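Local coordinates for protein SAV1430 (Staphylococcus aureus subsp. aureus Mu50, PDB 2FFM) that is of unknown function but belongs to the Nfu/NifU N-terminal family, and so may be related to scaffold proteins of iron-sulfur cluster assembly, at residues T32-S37 with F41-L46; E21-E24 with T30-K33. All blocks are in the same frame, centred on the assembly; numbering follows the deposited sequence.

Interaction 1. Residues T32-S37 with F41-L46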
ATOM      1  N   THR A  32       2.749   9.795   1.624  1.00 36.10           N
ATOM      2  CA  THR A  32       1.431  10.398   1.485  1.00 37.54           C
ATOM      3  C   THR A  32       1.210  11.006   0.103  1.00 38.23           C
ATOM      4  O   THR A  32       0.074  11.259  -0.291  1.00 37.73           O
ATOM      5  CB  THR A  32       1.205  11.489   2.566  1.00 37.43           C
ATOM      6  OG1 THR A  32       2.225  12.483   2.448  1.00 39.30           O
ATOM      7  CG2 THR A  32       1.250  10.883   3.958  1.00 33.95           C
ATOM      8  N   LYS A  33       2.298  11.231  -0.627  1.00 39.53           N
ATOM      9  CA  LYS A  33       2.227  11.822  -1.965  1.00 42.07           C
ATOM     10  C   LYS A  33       3.302  11.244  -2.887  1.00 42.93           C
ATOM     11  O   LYS A  33       4.349  10.796  -2.424  1.00 43.99           O
ATOM     12  CB  LYS A  33       2.398  13.341  -1.877  1.00 43.01           C
ATOM     13  CG  LYS A  33       3.653  13.802  -1.119  1.00 45.27           C
ATOM     14  CD  LYS A  33       3.764  15.338  -1.075  1.00 45.96           C
ATOM     15  CE  LYS A  33       4.896  15.825  -0.152  1.00 45.73           C
ATOM     16  NZ  LYS A  33       4.690  15.477   1.296  1.00 44.11           N
ATOM     17  N   VAL A  34       3.053  11.269  -4.192  1.00 42.43           N
ATOM     18  CA  VAL A  34       4.015  10.724  -5.140  1.00 43.05           C
ATOM     19  C   VAL A  34       5.129  11.698  -5.521  1.00 43.82           C
ATOM     20  O   VAL A  34       4.915  12.912  -5.599  1.00 44.83           O
ATOM     21  CB  VAL A  34       3.325  10.267  -6.444  1.00 42.84           C
ATOM     22  CG1 VAL A  34       2.103   9.420  -6.116  1.00 43.78           C
ATOM     23  CG2 VAL A  34       2.939  11.460  -7.283  1.00 42.78           C
ATOM     24  N   ASP A  35       6.325  11.147  -5.731  1.00 41.90           N
ATOM     25  CA  ASP A  35       7.487  11.912  -6.170  1.00 41.40           C
ATOM     26  C   ASP A  35       8.610  10.964  -6.562  1.00 41.18           C
ATOM     27  O   ASP A  35       8.716   9.853  -6.053  1.00 40.60           O
ATOM     28  CB  ASP A  35       7.965  12.918  -5.115  1.00 42.75           C
ATOM     29  CG  ASP A  35       8.640  12.269  -3.945  1.00 43.15           C
ATOM     30  OD1 ASP A  35       9.664  12.815  -3.473  1.00 41.79           O
ATOM     31  OD2 ASP A  35       8.138  11.224  -3.489  1.00 44.45           O
ATOM     32  N   ASP A  36       9.439  11.427  -7.484  1.00 42.36           N
ATOM     33  CA  ASP A  36      10.539  10.648  -8.033  1.00 42.24           C
ATOM     34  C   ASP A  36      11.475   9.893  -7.076  1.00 40.45           C
ATOM     35  O   ASP A  36      12.101   8.920  -7.487  1.00 41.09           O
ATOM     36  CB  ASP A  36      11.366  11.555  -8.939  1.00 45.84           C
ATOM     37  CG  ASP A  36      11.993  12.704  -8.183  1.00 48.25           C
ATOM     38  OD1 ASP A  36      11.240  13.539  -7.639  1.00 52.50           O
ATOM     39  OD2 ASP A  36      13.237  12.768  -8.126  1.00 50.84           O
ATOM     40  N   SER A  37      11.579  10.318  -5.819  1.00 36.92           N
ATOM     41  CA  SER A  37      12.468   9.639  -4.881  1.00 35.08           C
ATOM     42  C   SER A  37      11.934   8.294  -4.384  1.00 33.57           C
ATOM     43  O   SER A  37      12.706   7.357  -4.165  1.00 35.69           O
ATOM     44  CB  SER A  37      12.789  10.538  -3.676  1.00 34.45           C
ATOM     45  OG  SER A  37      11.639  10.821  -2.905  1.00 35.24           O
ATOM     46  N   PHE A  41       6.560   1.368  -7.652  1.00 21.90           N
ATOM     47  CA  PHE A  41       5.301   0.733  -7.306  1.00 23.63           C
ATOM     48  C   PHE A  41       4.588   1.569  -6.239  1.00 23.53           C
ATOM     49  O   PHE A  41       3.359   1.630  -6.217  1.00 24.92           O
ATOM     50  CB  PHE A  41       5.510  -0.734  -6.867  1.00 23.49           C
ATOM     51  CG  PHE A  41       5.963  -0.895  -5.459  1.00 23.45           C
ATOM     52  CD1 PHE A  41       7.318  -0.865  -5.141  1.00 24.62           C
ATOM     53  CD2 PHE A  41       5.026  -1.039  -4.441  1.00 22.53           C
ATOM     54  CE1 PHE A  41       7.740  -0.987  -3.817  1.00 24.76           C
ATOM     55  CE2 PHE A  41       5.425  -1.160  -3.115  1.00 23.31           C
ATOM     56  CZ  PHE A  41       6.783  -1.129  -2.795  1.00 24.20           C
ATOM     57  N   ILE A  42       5.362   2.256  -5.397  1.00 23.42           N
ATOM     58  CA  ILE A  42       4.797   3.109  -4.351  1.00 24.51           C
ATOM     59  C   ILE A  42       4.030   4.313  -4.917  1.00 27.06           C
ATOM     60  O   ILE A  42       2.984   4.701  -4.377  1.00 28.41           O
ATOM     61  CB  ILE A  42       5.886   3.634  -3.399  1.00 22.78           C
ATOM     62  CG1 ILE A  42       6.491   2.469  -2.600  1.00 22.46           C
ATOM     63  CG2 ILE A  42       5.309   4.691  -2.491  1.00 17.35           C
ATOM     64  CD1 ILE A  42       5.563   1.850  -1.569  1.00 24.02           C
ATOM     65  N   ASN A  43       4.539   4.912  -5.993  1.00 26.18           N
ATOM     66  CA  ASN A  43       3.842   6.053  -6.598  1.00 26.28           C
ATOM     67  C   ASN A  43       2.614   5.563  -7.357  1.00 25.98           C
ATOM     68  O   ASN A  43       1.627   6.275  -7.472  1.00 22.89           O
ATOM     69  CB  ASN A  43       4.741   6.814  -7.584  1.00 25.32           C
ATOM     70  CG  ASN A  43       5.873   7.547  -6.906  1.00 24.78           C
ATOM     71  OD1 ASN A  43       6.950   7.707  -7.489  1.00 21.78           O
ATOM     72  ND2 ASN A  43       5.641   8.010  -5.679  1.00 22.74           N
ATOM     73  N   ASP A  44       2.680   4.350  -7.892  1.00 28.08           N
ATOM     74  CA  ASP A  44       1.535   3.860  -8.624  1.00 30.75           C
ATOM     75  C   ASP A  44       0.382   3.578  -7.687  1.00 30.35           C
ATOM     76  O   ASP A  44      -0.767   3.807  -8.039  1.00 32.07           O
ATOM     77  CB  ASP A  44       1.893   2.622  -9.444  1.00 31.91           C
ATOM     78  CG  ASP A  44       2.799   2.952 -10.632  1.00 34.65           C
ATOM     79  OD1 ASP A  44       2.928   4.151 -10.996  1.00 35.86           O
ATOM     80  OD2 ASP A  44       3.378   2.012 -11.216  1.00 36.30           O
ATOM     81  N   ILE A  45       0.679   3.107  -6.484  1.00 30.01           N
ATOM     82  CA  ILE A  45      -0.376   2.827  -5.527  1.00 29.90           C
ATOM     83  C   ILE A  45      -1.034   4.132  -5.074  1.00 30.78           C
ATOM     84  O   ILE A  45      -2.256   4.227  -5.030  1.00 32.70           O
ATOM     85  CB  ILE A  45       0.176   2.038  -4.312  1.00 28.93           C
ATOM     86  CG1 ILE A  45       0.685   0.677  -4.792  1.00 28.69           C
ATOM     87  CG2 ILE A  45      -0.905   1.868  -3.249  1.00 25.32           C
ATOM     88  CD1 ILE A  45       1.231  -0.223  -3.704  1.00 28.75           C
ATOM     89  N   LEU A  46      -0.232   5.137  -4.744  1.00 29.99           N
ATOM     90  CA  LEU A  46      -0.774   6.426  -4.319  1.00 30.86           C
ATOM     91  C   LEU A  46      -1.706   7.072  -5.355  1.00 29.97           C
ATOM     92  O   LEU A  46      -2.676   7.726  -4.995  1.00 27.37           O
ATOM     93  CB  LEU A  46       0.365   7.395  -3.998  1.00 32.19           C
ATOM     94  CG  LEU A  46       0.985   7.311  -2.609  1.00 32.58           C
ATOM     95  CD1 LEU A  46       1.333   5.876  -2.282  1.00 37.26           C
ATOM     96  CD2 LEU A  46       2.225   8.189  -2.566  1.00 34.48           C
TER

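Interaction 2. Residues E21-E24 with T30-K33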
ATOM      1  N   GLU A  21       9.052  -9.679  -1.546  1.00 58.16           N
ATOM      2  CA  GLU A  21      10.327  -8.982  -1.419  1.00 59.19           C
ATOM      3  C   GLU A  21      10.317  -8.098  -0.169  1.00 58.57           C
ATOM      4  O   GLU A  21       9.513  -7.172  -0.057  1.00 56.92           O
ATOM      5  CB  GLU A  21      10.576  -8.130  -2.668  1.00 61.14           C
ATOM      6  CG  GLU A  21      12.040  -7.937  -3.006  1.00 65.47           C
ATOM      7  CD  GLU A  21      12.243  -7.236  -4.338  1.00 68.47           C
ATOM      8  OE1 GLU A  21      11.699  -7.718  -5.358  1.00 69.91           O
ATOM      9  OE2 GLU A  21      12.952  -6.203  -4.370  1.00 70.42           O
ATOM     10  N   SER A  22      11.216  -8.401   0.765  1.00 58.15           N
ATOM     11  CA  SER A  22      11.327  -7.664   2.021  1.00 56.33           C
ATOM     12  C   SER A  22      12.199  -6.417   1.871  1.00 55.31           C
ATOM     13  O   SER A  22      12.965  -6.298   0.913  1.00 54.31           O
ATOM     14  CB  SER A  22      11.903  -8.580   3.105  1.00 56.32           C
ATOM     15  OG  SER A  22      11.847  -7.968   4.376  1.00 54.16           O
ATOM     16  N   ARG A  23      12.075  -5.490   2.821  1.00 53.84           N
ATOM     17  CA  ARG A  23      12.838  -4.239   2.809  1.00 51.96           C
ATOM     18  C   ARG A  23      14.255  -4.456   3.354  1.00 50.96           C
ATOM     19  O   ARG A  23      14.460  -5.235   4.289  1.00 49.58           O
ATOM     20  CB  ARG A  23      12.098  -3.201   3.649  1.00 50.53           C
ATOM     21  CG  ARG A  23      12.085  -1.811   3.068  1.00 50.23           C
ATOM     22  CD  ARG A  23      10.877  -1.043   3.589  1.00 49.64           C
ATOM     23  NE  ARG A  23      10.821   0.321   3.076  1.00 49.54           N
ATOM     24  CZ  ARG A  23      11.633   1.297   3.462  1.00 50.81           C
ATOM     25  NH1 ARG A  23      12.570   1.065   4.372  1.00 52.43           N
ATOM     26  NH2 ARG A  23      11.511   2.506   2.930  1.00 49.89           N
ATOM     27  N   GLU A  24      15.232  -3.773   2.768  1.00 50.58           N
ATOM     28  CA  GLU A  24      16.625  -3.913   3.199  1.00 50.58           C
ATOM     29  C   GLU A  24      16.896  -3.274   4.558  1.00 48.78           C
ATOM     30  O   GLU A  24      17.542  -3.881   5.416  1.00 47.61           O
ATOM     31  CB  GLU A  24      17.564  -3.312   2.155  1.00 51.44           C
ATOM     32  CG  GLU A  24      19.036  -3.450   2.493  1.00 53.98           C
ATOM     33  CD  GLU A  24      19.929  -3.202   1.292  1.00 57.33           C
ATOM     34  OE1 GLU A  24      21.167  -3.143   1.478  1.00 58.24           O
ATOM     35  OE2 GLU A  24      19.397  -3.071   0.163  1.00 57.83           O
ATOM     36  N   THR A  30       6.546   6.379   5.521  1.00 35.68           N
ATOM     37  CA  THR A  30       5.133   6.662   5.319  1.00 34.86           C
ATOM     38  C   THR A  30       5.040   7.639   4.156  1.00 34.79           C
ATOM     39  O   THR A  30       5.491   8.782   4.251  1.00 33.36           O
ATOM     40  CB  THR A  30       4.488   7.299   6.565  1.00 35.04           C
ATOM     41  OG1 THR A  30       4.720   6.457   7.696  1.00 37.21           O
ATOM     42  CG2 THR A  30       2.985   7.464   6.368  1.00 33.36           C
ATOM     43  N   TYR A  31       4.462   7.174   3.054  1.00 33.15           N
ATOM     44  CA  TYR A  31       4.324   7.991   1.864  1.00 32.30           C
ATOM     45  C   TYR A  31       2.903   8.479   1.715  1.00 33.47           C
ATOM     46  O   TYR A  31       1.967   7.687   1.673  1.00 33.51           O
ATOM     47  CB  TYR A  31       4.710   7.186   0.636  1.00 31.80           C
ATOM     48  CG  TYR A  31       5.984   6.401   0.803  1.00 31.09           C
ATOM     49  CD1 TYR A  31       5.948   5.025   1.009  1.00 29.77           C
ATOM     50  CD2 TYR A  31       7.229   7.029   0.696  1.00 31.56           C
ATOM     51  CE1 TYR A  31       7.118   4.277   1.088  1.00 32.76           C
ATOM     52  CE2 TYR A  31       8.413   6.297   0.775  1.00 34.16           C
ATOM     53  CZ  TYR A  31       8.348   4.917   0.967  1.00 34.45           C
ATOM     54  OH  TYR A  31       9.510   4.184   0.994  1.00 34.68           O
ATOM     55  N   THR A  32       2.749   9.795   1.624  1.00 36.10           N
ATOM     56  CA  THR A  32       1.431  10.398   1.485  1.00 37.54           C
ATOM     57  C   THR A  32       1.210  11.006   0.103  1.00 38.23           C
ATOM     58  O   THR A  32       0.074  11.259  -0.291  1.00 37.73           O
ATOM     59  CB  THR A  32       1.205  11.489   2.566  1.00 37.43           C
ATOM     60  OG1 THR A  32       2.225  12.483   2.448  1.00 39.30           O
ATOM     61  CG2 THR A  32       1.250  10.883   3.958  1.00 33.95           C
ATOM     62  N   LYS A  33       2.298  11.231  -0.627  1.00 39.53           N
ATOM     63  CA  LYS A  33       2.227  11.822  -1.965  1.00 42.07           C
ATOM     64  C   LYS A  33       3.302  11.244  -2.887  1.00 42.93           C
ATOM     65  O   LYS A  33       4.349  10.796  -2.424  1.00 43.99           O
ATOM     66  CB  LYS A  33       2.398  13.341  -1.877  1.00 43.01           C
ATOM     67  CG  LYS A  33       3.653  13.802  -1.119  1.00 45.27           C
ATOM     68  CD  LYS A  33       3.764  15.338  -1.075  1.00 45.96           C
ATOM     69  CE  LYS A  33       4.896  15.825  -0.152  1.00 45.73           C
ATOM     70  NZ  LYS A  33       4.690  15.477   1.296  1.00 44.11           N
TER

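Interaction 1. Residues T32-S37 with F41-L46
The connection between edge strand 29-31 and helix 40-46 doubles back over the helix it leads into, and Val34 is its main apolar foothold, facing Asn43 and Leu46. Its CG1 lies anti to the carbonyl carbon (chi1 -48°), which places this methyl 3.4 Å from Leu46 CB. The two side chains run past each other in opposite directions, and CG1 of Val34 also sits 3.5 Å from the backbone O of Asn43. Leu46 in turn extends beyond the valine: its CD2 rests against the peptide leaving Lys33, 3.3 Å from Lys33 C. In this alpha-beta fold the helix packs on the antiparallel sheet, with Ile45 and Leu46 both touching Ile54 of strand 51-57; Leu46 and, about a turn earlier, Asn43 face the loop. Val34, branched and apolar, suits a place where the loop lies close against the helix. Asn43 supplies a short polar group instead. Its CB approaches Val34 CB to 3.9 Å, and its amide reaches the backbone of Asp35, with Asn43 CG 3.8 Å from Asp35 O. Close to this amide lies Gln38, whose NE2 also makes a weak hydrogen bond to Lys33 O.

Interaction 2. Residues E21-E24 with T30-K33
Tyr31 alone carries this contact for residues 30-33, reaching from the strand to Arg23 in the loop that precedes it. Just before it in sequence, Thr30 turns its side chain to Phe55 of strand 51-57. At Tyr31 the backbone is hydrogen-bonded to Ile54, while CG stands anti to the carbonyl carbon (chi1 -46°) and the ring extends toward the loop. Arg23 comes from the opposite direction with its chain extended from CG to NE, and its NH2 donates to Tyr31 OH at 3.3 Å, with an N-H...O angle of 150°. The hydroxyl lies at the edge of the guanidinium, near its plane, the ring itself being turned 42° from the guanidinium. Strand 29-31 is an outermost strand of the antiparallel sheet, beside 51-57, and the pair ties the loop before it back to the strand: both side chains touch His56, and the backbone of Arg23 is hydrogen-bonded to Met58. Two long side chains suit a place where the backbones stay far apart, the nearest CA atoms, of Arg23 and Thr30, being 13.6 Å from each other. The stronger partner of Arg23 NH2 is Asp29, through a salt bridge, and the phenol is a second acceptor. Farther along, past the tyrosine, Thr32 touches Ser53.

Overall arrangement
Both interactions involve the chain around edge strand 29-31: interaction 2 joins the strand to the loop before it, interaction 1 the loop after it to the helix, and they share Thr32 and Lys33. Interaction 1 is a surface contact, made by apolar packing of Val34 and Leu46 together with the polar Asn43 against the loop backbone. Interaction 2 is partly buried and rests on a single polar meeting of two long side chains, with the incoming loop held from a distance. Tyr31 connects them: while its hydroxyl serves interaction 2, its ring packs on the helix, Tyr31 CD1 lying 3.6 Å from Ile42 CG2. Both sets of contacts also lean on strand 51-57.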